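Local coordinates for ApaG protein (PDB 3NRF) that is of unknown function but belongs to the DUF4354 family, folds as an all-beta domain and forms a four-chain assembly, at residues 31-36 against 97-102. Numbering follows the deposited sequence.
Sequences FKVRLV and SLVRLS
V99 rests one methyl on the aromatic face of F31, an example of apolar packing between two strands that do not pair with each other. Its CG2 lies over the middle of the ring, 3.8 Å from the centroid of F31 and only 12° off the ring normal, a CH-pi contact; the nearest ring atom, F31 CD2, is 3.7 Å from V99 CG2. With chi1 of F31 at -66°, CG stands beside the backbone N and anti to the carbonyl carbon, which carries the ring across to V99. The other branch of the valine, CG1, meets V33 CG2 at 4.3 Å, so the two methyls of V99 serve F31 and V33 separately. The backbones stay well apart, V33 CA and V99 CA being 8.1 Å from each other. Further out, A11 packs against V99 and L69 against V33. Strand 24-37 is held in place by backbone hydrogen bonds to R12 and F10 along one edge and to A84, G82 and V80 along the other. Three strands lie between 24-37 and 98-102 in the sheet, so the contact is consistent with a sheet that curls over on itself around an apolar core, as in a beta-sandwich.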
loop_
_atom_site.group_PDB
_atom_site.type_symbol
_atom_site.label_atom_id
_atom_site.label_comp_id
_atom_site.label_asym_id
_atom_site.label_seq_id
_atom_site.Cartn_x
_atom_site.Cartn_y
_atom_site.Cartn_z
ATOM N N PHE B 31 8.243 10.223 -4.161
ATOM C CA PHE B 31 7.387 11.221 -3.605
ATOM C C PHE B 31 7.037 12.244 -4.672
ATOM O O PHE B 31 7.869 12.567 -5.541
ATOM C CB PHE B 31 8.082 12.030 -2.500
ATOM C CG PHE B 31 8.429 11.241 -1.260
ATOM C CD1 PHE B 31 9.576 10.446 -1.236
ATOM C CD2 PHE B 31 7.678 11.338 -0.136
ATOM C CE1 PHE B 31 9.927 9.765 -0.095
ATOM C CE2 PHE B 31 8.027 10.617 1.016
ATOM C CZ PHE B 31 9.142 9.852 1.016
ATOM N N LYS B 32 5.833 12.802 -4.576
ATOM C CA LYS B 32 5.541 14.034 -5.317
ATOM C C LYS B 32 5.805 15.162 -4.320
ATOM O O LYS B 32 5.332 15.077 -3.174
ATOM C CB LYS B 32 4.096 14.051 -5.760
ATOM C CG LYS B 32 3.696 15.304 -6.543
ATOM C CD LYS B 32 4.137 15.270 -7.957
ATOM C CE LYS B 32 3.274 14.279 -8.791
ATOM N NZ LYS B 32 3.890 14.118 -10.142
ATOM N N VAL B 33 6.585 16.165 -4.729
ATOM C CA VAL B 33 7.030 17.245 -3.891
ATOM C C VAL B 33 6.636 18.593 -4.506
ATOM O O VAL B 33 6.810 18.795 -5.716
ATOM C CB VAL B 33 8.588 17.211 -3.737
ATOM C CG1 VAL B 33 9.077 18.342 -2.861
ATOM C CG2 VAL B 33 9.049 15.854 -3.190
ATOM N N ARG B 34 6.197 19.523 -3.670
ATOM C CA ARG B 34 5.915 20.900 -4.096
ATOM C C ARG B 34 6.721 21.830 -3.206
ATOM O O ARG B 34 6.657 21.724 -1.984
ATOM C CB ARG B 34 4.435 21.266 -3.978
ATOM C CG ARG B 34 4.169 22.707 -4.464
ATOM C CD ARG B 34 2.701 23.080 -4.459
ATOM N NE ARG B 34 1.907 22.156 -5.265
ATOM C CZ ARG B 34 0.579 22.258 -5.412
ATOM N NH1 ARG B 34 -0.077 23.208 -4.770
ATOM N NH2 ARG B 34 -0.086 21.385 -6.160
ATOM N N LEU B 35 7.486 22.733 -3.802
ATOM C CA LEU B 35 8.228 23.718 -3.045
ATOM C C LEU B 35 7.476 25.022 -3.209
ATOM O O LEU B 35 7.169 25.385 -4.347
ATOM C CB LEU B 35 9.640 23.885 -3.591
ATOM C CG LEU B 35 10.430 22.588 -3.692
ATOM C CD1 LEU B 35 11.769 22.923 -4.321
ATOM C CD2 LEU B 35 10.594 21.914 -2.300
ATOM N N VAL B 36 7.180 25.688 -2.083
ATOM C CA VAL B 36 6.436 26.940 -2.055
ATOM C C VAL B 36 7.234 28.021 -1.315
ATOM O O VAL B 36 7.505 27.881 -0.121
ATOM C CB VAL B 36 5.048 26.787 -1.344
ATOM C CG1 VAL B 36 4.277 28.127 -1.346
ATOM C CG2 VAL B 36 4.212 25.680 -2.004
ATOM N N SER B 97 9.628 9.445 6.145
ATOM C CA SER B 97 8.343 10.033 6.486
ATOM C C SER B 97 8.393 11.556 6.470
ATOM O O SER B 97 7.490 12.234 6.921
ATOM C CB SER B 97 7.901 9.532 7.849
ATOM O OG SER B 97 8.808 9.873 8.895
ATOM N N LEU B 98 9.475 12.090 5.937
ATOM C CA LEU B 98 9.695 13.538 5.861
ATOM C C LEU B 98 10.580 13.834 4.677
ATOM O O LEU B 98 11.560 13.111 4.462
ATOM C CB LEU B 98 10.356 14.040 7.142
ATOM C CG LEU B 98 10.555 15.538 7.255
ATOM C CD1 LEU B 98 9.211 16.288 7.230
ATOM C CD2 LEU B 98 11.329 15.811 8.542
ATOM N N VAL B 99 10.212 14.832 3.886
ATOM C CA VAL B 99 11.049 15.403 2.840
ATOM C C VAL B 99 11.324 16.844 3.283
ATOM O O VAL B 99 10.425 17.643 3.620
ATOM C CB VAL B 99 10.440 15.337 1.434
ATOM C CG1 VAL B 99 11.385 15.921 0.435
ATOM C CG2 VAL B 99 10.154 13.868 1.100
ATOM N N ARG B 100 12.594 17.190 3.290
ATOM C CA ARG B 100 12.999 18.521 3.691
ATOM C C ARG B 100 14.184 19.007 2.863
ATOM O O ARG B 100 14.772 18.260 2.051
ATOM C CB ARG B 100 13.275 18.589 5.219
ATOM C CG ARG B 100 14.218 17.549 5.829
ATOM C CD ARG B 100 14.384 17.785 7.363
ATOM N NE ARG B 100 15.047 19.050 7.645
ATOM C CZ ARG B 100 15.133 19.659 8.836
ATOM N NH1 ARG B 100 14.559 19.150 9.934
ATOM N NH2 ARG B 100 15.787 20.812 8.913
ATOM N N LEU B 101 14.508 20.271 3.052
ATOM C CA LEU B 101 15.654 20.859 2.380
ATOM C C LEU B 101 16.872 20.765 3.327
ATOM O O LEU B 101 16.726 20.766 4.557
ATOM C CB LEU B 101 15.376 22.284 2.007
ATOM C CG LEU B 101 14.481 22.521 0.791
ATOM C CD1 LEU B 101 14.128 23.999 0.764
ATOM C CD2 LEU B 101 15.158 22.122 -0.536
ATOM N N SER B 102 18.057 20.631 2.721
ATOM C CA SER B 102 19.322 20.539 3.443
ATOM C C SER B 102 20.370 21.239 2.593
ATOM O O SER B 102 20.226 21.357 1.366
ATOM C CB SER B 102 19.761 19.089 3.602
ATOM O OG SER B 102 21.046 19.033 4.244
#